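Long-range contact in probable FAD-dependent oxidoreductase PA4991 (Pseudomonas aeruginosa PAO1, PDB 5EZ7), which probably acts as an FAD-dependent oxidoreductase of the DAO family, with one FAD per subunit and an unknown physiological substrate: residues 223-236 with 308-322. Sequence-based numbering, arbitrary orientation.
With FAD (flavin-adenine dinucleotide), chain B.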
loop_
_atom_site.group_PDB
_atom_site.type_symbol
_atom_site.label_atom_id
_atom_site.label_comp_id
_atom_site.label_asym_id
_atom_site.label_seq_id
_atom_site.Cartn_x
_atom_site.Cartn_y
_atom_site.Cartn_z
ATOM N N ALA A 223 -13.449 14.109 5.376
ATOM C CA ALA A 223 -13.622 13.194 6.507
ATOM C C ALA A 223 -13.092 11.827 6.115
ATOM O O ALA A 223 -13.073 11.490 4.940
ATOM C CB ALA A 223 -15.073 13.115 6.944
ATOM N N MET A 224 -12.685 11.049 7.111
ATOM C CA MET A 224 -12.031 9.780 6.913
ATOM C C MET A 224 -12.847 8.718 7.587
ATOM O O MET A 224 -13.484 9.011 8.611
ATOM C CB MET A 224 -10.656 9.820 7.580
ATOM C CG MET A 224 -9.750 8.663 7.176
ATOM S SD MET A 224 -8.125 8.846 7.932
ATOM C CE MET A 224 -8.525 8.289 9.599
ATOM N N GLN A 225 -12.818 7.495 7.041
ATOM C CA GLN A 225 -13.369 6.324 7.743
ATOM C C GLN A 225 -12.262 5.288 7.932
ATOM O O GLN A 225 -11.256 5.310 7.245
ATOM C CB GLN A 225 -14.586 5.693 7.026
ATOM C CG GLN A 225 -14.282 5.133 5.621
ATOM C CD GLN A 225 -15.458 4.407 4.965
ATOM O OE1 GLN A 225 -16.507 4.350 5.524
ATOM N NE2 GLN A 225 -15.255 3.829 3.793
ATOM N N ARG A 226 -12.483 4.389 8.875
ATOM C CA ARG A 226 -11.551 3.325 9.244
ATOM C C ARG A 226 -12.313 2.007 9.128
ATOM O O ARG A 226 -13.316 1.840 9.770
ATOM C CB ARG A 226 -11.067 3.545 10.678
ATOM C CG ARG A 226 -10.013 4.641 10.853
ATOM C CD ARG A 226 -9.496 4.702 12.286
ATOM N NE ARG A 226 -9.351 6.082 12.706
ATOM C CZ ARG A 226 -8.217 6.720 12.974
ATOM N NH1 ARG A 226 -7.056 6.101 12.934
ATOM N NH2 ARG A 226 -8.252 8.014 13.300
ATOM N N ARG A 227 -11.883 1.109 8.259
ATOM C CA ARG A 227 -12.586 -0.153 8.098
ATOM C C ARG A 227 -11.634 -1.240 8.494
ATOM O O ARG A 227 -10.701 -1.548 7.751
ATOM C CB ARG A 227 -13.061 -0.346 6.687
ATOM C CG ARG A 227 -14.229 0.571 6.376
ATOM C CD ARG A 227 -14.384 0.740 4.875
ATOM N NE ARG A 227 -14.763 -0.525 4.255
ATOM C CZ ARG A 227 -14.179 -1.116 3.208
ATOM N NH1 ARG A 227 -14.654 -2.287 2.775
ATOM N NH2 ARG A 227 -13.157 -0.577 2.579
ATOM N N PRO A 228 -11.847 -1.810 9.687
ATOM C CA PRO A 228 -10.854 -2.763 10.174
ATOM C C PRO A 228 -10.830 -4.098 9.375
ATOM O O PRO A 228 -11.788 -4.453 8.694
ATOM C CB PRO A 228 -11.267 -2.949 11.633
ATOM C CG PRO A 228 -12.764 -2.809 11.589
ATOM C CD PRO A 228 -13.052 -1.775 10.545
ATOM N N LEU A 229 -9.687 -4.759 9.418
ATOM C CA LEU A 229 -9.509 -6.131 8.926
ATOM C C LEU A 229 -8.922 -6.968 10.061
ATOM O O LEU A 229 -8.194 -6.438 10.899
ATOM C CB LEU A 229 -8.550 -6.139 7.728
ATOM C CG LEU A 229 -9.163 -5.683 6.398
ATOM C CD1 LEU A 229 -8.068 -5.470 5.398
ATOM C CD2 LEU A 229 -10.156 -6.681 5.819
ATOM N N HIS A 230 -9.237 -8.266 10.095
ATOM C CA HIS A 230 -8.564 -9.275 10.976
ATOM C C HIS A 230 -7.875 -10.343 10.124
ATOM O O HIS A 230 -8.450 -11.401 9.832
ATOM C CB HIS A 230 -9.577 -9.953 11.891
ATOM C CG HIS A 230 -8.978 -10.614 13.097
ATOM N ND1 HIS A 230 -9.755 -11.209 14.063
ATOM C CD2 HIS A 230 -7.700 -10.732 13.522
ATOM C CE1 HIS A 230 -8.986 -11.663 15.035
ATOM N NE2 HIS A 230 -7.733 -11.380 14.735
ATOM N N MET A 231 -6.648 -10.046 9.723
ATOM C CA MET A 231 -5.873 -10.910 8.852
ATOM C C MET A 231 -5.273 -12.043 9.662
ATOM O O MET A 231 -4.980 -11.857 10.834
ATOM C CB MET A 231 -4.725 -10.123 8.214
ATOM C CG MET A 231 -5.116 -8.893 7.396
ATOM S SD MET A 231 -6.155 -9.222 5.970
ATOM C CE MET A 231 -4.911 -9.976 4.915
ATOM N N VAL A 232 -5.057 -13.203 9.019
ATOM C CA VAL A 232 -4.515 -14.387 9.656
ATOM C C VAL A 232 -3.209 -14.739 8.967
ATOM O O VAL A 232 -3.089 -14.619 7.766
ATOM C CB VAL A 232 -5.495 -15.579 9.570
ATOM C CG1 VAL A 232 -4.933 -16.789 10.320
ATOM C CG2 VAL A 232 -6.817 -15.211 10.192
ATOM N N MET A 233 -2.213 -15.161 9.736
ATOM C CA MET A 233 -0.924 -15.601 9.167
ATOM C C MET A 233 -0.670 -17.048 9.636
ATOM O O MET A 233 -0.817 -17.341 10.834
ATOM C CB MET A 233 0.230 -14.709 9.640
ATOM C CG MET A 233 0.221 -13.275 9.134
ATOM S SD MET A 233 1.474 -12.176 9.871
ATOM C CE MET A 233 0.818 -11.920 11.489
ATOM N N VAL A 234 -0.294 -17.933 8.699
ATOM C CA VAL A 234 0.175 -19.288 9.028
ATOM C C VAL A 234 1.616 -19.442 8.566
ATOM O O VAL A 234 1.922 -19.168 7.407
ATOM C CB VAL A 234 -0.591 -20.395 8.282
ATOM C CG1 VAL A 234 -0.420 -21.724 8.996
ATOM C CG2 VAL A 234 -2.030 -20.040 8.151
ATOM N N LYS A 235 2.470 -19.930 9.459
ATOM C CA LYS A 235 3.863 -20.190 9.143
ATOM C C LYS A 235 4.243 -21.694 9.280
ATOM O O LYS A 235 4.047 -22.294 10.300
ATOM C CB LYS A 235 4.741 -19.339 10.054
ATOM C CG LYS A 235 6.225 -19.540 9.764
ATOM C CD LYS A 235 7.118 -18.452 10.378
ATOM C CE LYS A 235 8.573 -18.831 10.073
ATOM N NZ LYS A 235 9.585 -18.014 10.774
ATOM N N ALA A 236 4.809 -22.269 8.242
ATOM C CA ALA A 236 5.237 -23.641 8.261
ATOM C C ALA A 236 6.257 -23.908 7.180
ATOM O O ALA A 236 6.357 -23.202 6.207
ATOM C CB ALA A 236 4.032 -24.532 8.061
ATOM N N ALA A 308 2.408 -25.971 12.128
ATOM C CA ALA A 308 2.393 -24.597 11.728
ATOM C C ALA A 308 2.301 -23.697 12.934
ATOM O O ALA A 308 1.738 -24.067 13.958
ATOM C CB ALA A 308 1.236 -24.334 10.808
ATOM N N GLN A 309 2.855 -22.502 12.813
ATOM C CA GLN A 309 2.547 -21.457 13.779
ATOM C C GLN A 309 1.486 -20.536 13.183
ATOM O O GLN A 309 1.454 -20.361 11.963
ATOM C CB GLN A 309 3.776 -20.639 14.114
ATOM C CG GLN A 309 4.912 -21.412 14.759
ATOM C CD GLN A 309 6.108 -20.512 14.793
ATOM O OE1 GLN A 309 6.879 -20.478 13.841
ATOM N NE2 GLN A 309 6.172 -19.650 15.795
ATOM N N TRP A 310 0.678 -19.946 14.066
ATOM C CA TRP A 310 -0.502 -19.178 13.725
ATOM C C TRP A 310 -0.511 -17.873 14.493
ATOM O O TRP A 310 -0.271 -17.846 15.697
ATOM C CB TRP A 310 -1.764 -19.914 14.133
ATOM C CG TRP A 310 -1.939 -21.216 13.479
ATOM C CD1 TRP A 310 -1.413 -22.428 13.892
ATOM C CD2 TRP A 310 -2.718 -21.494 12.313
ATOM N NE1 TRP A 310 -1.819 -23.420 13.041
ATOM C CE2 TRP A 310 -2.610 -22.875 12.060
ATOM C CE3 TRP A 310 -3.495 -20.708 11.449
ATOM C CZ2 TRP A 310 -3.234 -23.480 10.978
ATOM C CZ3 TRP A 310 -4.117 -21.310 10.379
ATOM C CH2 TRP A 310 -3.984 -22.684 10.151
ATOM N N ALA A 311 -0.824 -16.794 13.793
ATOM C CA ALA A 311 -1.016 -15.490 14.417
ATOM C C ALA A 311 -2.087 -14.719 13.654
ATOM O O ALA A 311 -2.475 -15.100 12.554
ATOM C CB ALA A 311 0.307 -14.734 14.397
ATOM N N THR A 312 -2.576 -13.633 14.221
ATOM C CA THR A 312 -3.476 -12.761 13.498
ATOM C C THR A 312 -3.004 -11.330 13.614
ATOM O O THR A 312 -2.130 -11.004 14.435
ATOM C CB THR A 312 -4.915 -12.881 13.964
ATOM O OG1 THR A 312 -5.096 -12.101 15.145
ATOM C CG2 THR A 312 -5.284 -14.355 14.184
ATOM N N LEU A 313 -3.577 -10.485 12.766
ATOM C CA LEU A 313 -3.214 -9.099 12.714
ATOM C C LEU A 313 -4.454 -8.235 12.490
ATOM O O LEU A 313 -5.200 -8.459 11.532
ATOM C CB LEU A 313 -2.276 -8.949 11.550
ATOM C CG LEU A 313 -1.808 -7.540 11.227
ATOM C CD1 LEU A 313 -0.846 -7.064 12.312
ATOM C CD2 LEU A 313 -1.138 -7.564 9.888
ATOM N N ARG A 314 -4.665 -7.255 13.380
ATOM C CA ARG A 314 -5.765 -6.297 13.286
ATOM C C ARG A 314 -5.182 -5.038 12.682
ATOM O O ARG A 314 -4.134 -4.581 13.118
ATOM C CB ARG A 314 -6.373 -6.024 14.655
ATOM C CG ARG A 314 -6.551 -7.288 15.486
ATOM C CD ARG A 314 -7.460 -7.117 16.707
ATOM N NE ARG A 314 -8.790 -7.259 16.205
ATOM C CZ ARG A 314 -9.680 -8.219 16.456
ATOM N NH1 ARG A 314 -9.492 -9.167 17.354
ATOM N NH2 ARG A 314 -10.833 -8.168 15.796
ATOM N N VAL A 315 -5.808 -4.507 11.641
ATOM C CA VAL A 315 -5.369 -3.248 11.045
ATOM C C VAL A 315 -6.541 -2.570 10.369
ATOM O O VAL A 315 -7.414 -3.219 9.780
ATOM C CB VAL A 315 -4.190 -3.442 10.063
ATOM C CG1 VAL A 315 -4.493 -4.470 9.001
ATOM C CG2 VAL A 315 -3.768 -2.144 9.393
ATOM N N ASP A 316 -6.573 -1.257 10.500
ATOM C CA ASP A 316 -7.612 -0.401 9.892
ATOM C C ASP A 316 -7.213 0.021 8.483
ATOM O O ASP A 316 -6.062 0.401 8.254
ATOM C CB ASP A 316 -7.775 0.875 10.695
ATOM C CG ASP A 316 -8.440 0.658 12.013
ATOM O OD1 ASP A 316 -9.176 -0.349 12.162
ATOM O OD2 ASP A 316 -8.243 1.540 12.895
ATOM N N ARG A 317 -8.143 -0.078 7.538
ATOM C CA ARG A 317 -7.981 0.584 6.243
ATOM C C ARG A 317 -8.394 2.027 6.443
ATOM O O ARG A 317 -9.421 2.281 7.045
ATOM C CB ARG A 317 -8.830 -0.080 5.170
ATOM C CG ARG A 317 -8.320 -1.456 4.784
ATOM C CD ARG A 317 -9.396 -2.254 4.074
ATOM N NE ARG A 317 -10.419 -2.656 5.017
ATOM C CZ ARG A 317 -11.421 -3.507 4.761
ATOM N NH1 ARG A 317 -12.321 -3.783 5.715
ATOM N NH2 ARG A 317 -11.531 -4.082 3.558
ATOM N N ALA A 318 -7.594 2.955 5.916
ATOM C CA ALA A 318 -7.823 4.388 5.992
ATOM C C ALA A 318 -8.302 4.883 4.641
ATOM O O ALA A 318 -7.577 4.815 3.665
ATOM C CB ALA A 318 -6.555 5.098 6.398
ATOM N N GLU A 319 -9.543 5.358 4.604
ATOM C CA GLU A 319 -10.213 5.730 3.365
ATOM C C GLU A 319 -10.989 7.049 3.501
ATOM O O GLU A 319 -11.371 7.441 4.625
ATOM C CB GLU A 319 -11.221 4.639 2.968
ATOM C CG GLU A 319 -10.575 3.327 2.621
ATOM C CD GLU A 319 -11.570 2.215 2.472
ATOM O OE1 GLU A 319 -12.771 2.507 2.620
ATOM O OE2 GLU A 319 -11.164 1.043 2.224
ATOM N N PRO A 320 -11.269 7.697 2.361
ATOM C CA PRO A 320 -12.224 8.791 2.414
ATOM C C PRO A 320 -13.592 8.314 2.893
ATOM O O PRO A 320 -14.043 7.206 2.535
ATOM C CB PRO A 320 -12.306 9.259 0.968
ATOM C CG PRO A 320 -11.960 8.052 0.162
ATOM C CD PRO A 320 -10.905 7.356 0.974
ATOM N N ALA A 321 -14.222 9.127 3.737
ATOM C CA ALA A 321 -15.601 8.829 4.154
ATOM C C ALA A 321 -16.496 8.876 2.934
ATOM O O ALA A 321 -16.245 9.661 2.001
ATOM C CB ALA A 321 -16.086 9.844 5.180
ATOM N N GLN A 322 -17.555 8.081 2.960
ATOM C CA GLN A 322 -18.576 8.106 1.915
ATOM C C GLN A 322 -19.270 9.447 1.783
ATOM O O GLN A 322 -19.935 9.698 0.778
ATOM C CB GLN A 322 -19.670 7.039 2.148
ATOM C CG GLN A 322 -19.171 5.583 2.276
ATOM C CD GLN A 322 -18.267 5.093 1.133
ATOM O OE1 GLN A 322 -18.452 5.409 -0.033
ATOM N NE2 GLN A 322 -17.299 4.299 1.483
HETATM P PA FAD B . -0.029 4.035 4.653
HETATM O O1A FAD B . 0.694 2.866 4.067
HETATM O O2A FAD B . -0.876 3.872 5.884
HETATM O O5B FAD B . 1.061 5.161 4.897
HETATM C C5B FAD B . 0.798 6.323 5.657
HETATM C C4B FAD B . 2.132 6.754 6.230
HETATM O O4B FAD B . 1.985 8.039 6.856
HETATM C C3B FAD B . 2.642 5.759 7.276
HETATM O O3B FAD B . 3.950 5.290 6.940
HETATM C C2B FAD B . 2.628 6.566 8.561
HETATM O O2B FAD B . 3.656 6.233 9.490
HETATM C C1B FAD B . 2.734 8.006 8.053
HETATM N N9A FAD B . 2.167 8.994 8.979
HETATM C C8A FAD B . 1.006 8.890 9.647
HETATM N N7A FAD B . 0.815 9.982 10.408
HETATM C C5A FAD B . 1.856 10.802 10.222
HETATM C C6A FAD B . 2.259 12.114 10.745
HETATM N N6A FAD B . 1.453 12.743 11.613
HETATM N N1A FAD B . 3.414 12.649 10.315
HETATM C C2A FAD B . 4.202 12.000 9.438
HETATM N N3A FAD B . 3.899 10.791 8.922
HETATM C C4A FAD B . 2.756 10.156 9.280
HETATM N N1 FAD B . -4.322 -2.794 -1.818
HETATM C C2 FAD B . -4.068 -3.443 -2.974
HETATM O O2 FAD B . -4.056 -2.791 -4.046
HETATM N N3 FAD B . -3.825 -4.764 -3.018
HETATM C C4 FAD B . -3.824 -5.524 -1.926
HETATM O O4 FAD B . -3.584 -6.746 -1.990
HETATM C C4X FAD B . -4.091 -4.890 -0.631
HETATM N N5 FAD B . -4.105 -5.609 0.508
HETATM C C5X FAD B . -4.339 -5.014 1.692
HETATM C C6 FAD B . -4.329 -5.790 2.845
HETATM C C7 FAD B . -4.560 -5.219 4.080
HETATM C C7M FAD B . -4.525 -6.073 5.311
HETATM C C8 FAD B . -4.797 -3.756 4.177
HETATM C C8M FAD B . -5.044 -3.068 5.502
HETATM C C9 FAD B . -4.818 -2.990 3.026
HETATM C C9A FAD B . -4.598 -3.554 1.771
HETATM N N10 FAD B . -4.604 -2.790 0.570
HETATM C C10 FAD B . -4.338 -3.434 -0.644
HETATM C "C1'" FAD B . -4.823 -1.353 0.574
HETATM C "C2'" FAD B . -3.476 -0.673 0.750
HETATM O "O2'" FAD B . -2.691 -1.314 1.764
HETATM C "C3'" FAD B . -3.652 0.806 1.063
HETATM O "O3'" FAD B . -4.649 1.350 0.174
HETATM C "C4'" FAD B . -2.339 1.563 0.877
HETATM O "O4'" FAD B . -1.220 0.801 1.331
HETATM C "C5'" FAD B . -2.346 2.878 1.631
HETATM O "O5'" FAD B . -1.162 3.615 1.295
HETATM P P FAD B . -0.874 4.995 2.048
HETATM O O1P FAD B . 0.545 5.406 1.754
HETATM O O2P FAD B . -2.002 5.899 1.705
HETATM O O3P FAD B . -1.089 4.615 3.591
HETATM O O HOH W 1 -9.579 -6.345 13.436
#
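The guanidinium of Arg317 is covered on both faces. Arg227 stacks on one, with centres 4.0 Å apart, and Leu229 CG sits over the middle of the other, 3.5 Å from Arg317 CZ. In the guanidinium plane, Arg317 NE donates to Arg227 O at 3.0 Å. The backbone N of Arg317 reaches that same oxygen from the opposite face of its carbonyl plane. Salt bridges to Glu277 from Arg317 and to Glu319 from Arg227 probably offset the like charges of the stack. Glu319 meets Arg227 at its edge, OE2 lying 2.6 Å from NH2, while Glu319 OE1 accepts from Gln225 NE2. Strands 224-236 and 309-320 form a long, twisted antiparallel ladder at one margin of the large mixed sheet. The face bearing Leu229, Met231, Val315 and Arg317 touches the methyl-bearing edge of the flavin; Leu229 CD1 is 3.6 Å from FAD C7M. On the other face, Arg314 stacks on the His230 ring at 29° between planes. At the ring edge, His230 NE2 and Thr312 OG1 share a 2.8 Å hydrogen bond. Further along, Val234 CG1, anti to its own N (chi1 -160°), stands over the six-membered ring of Trp310, 3.7 Å from the centroid.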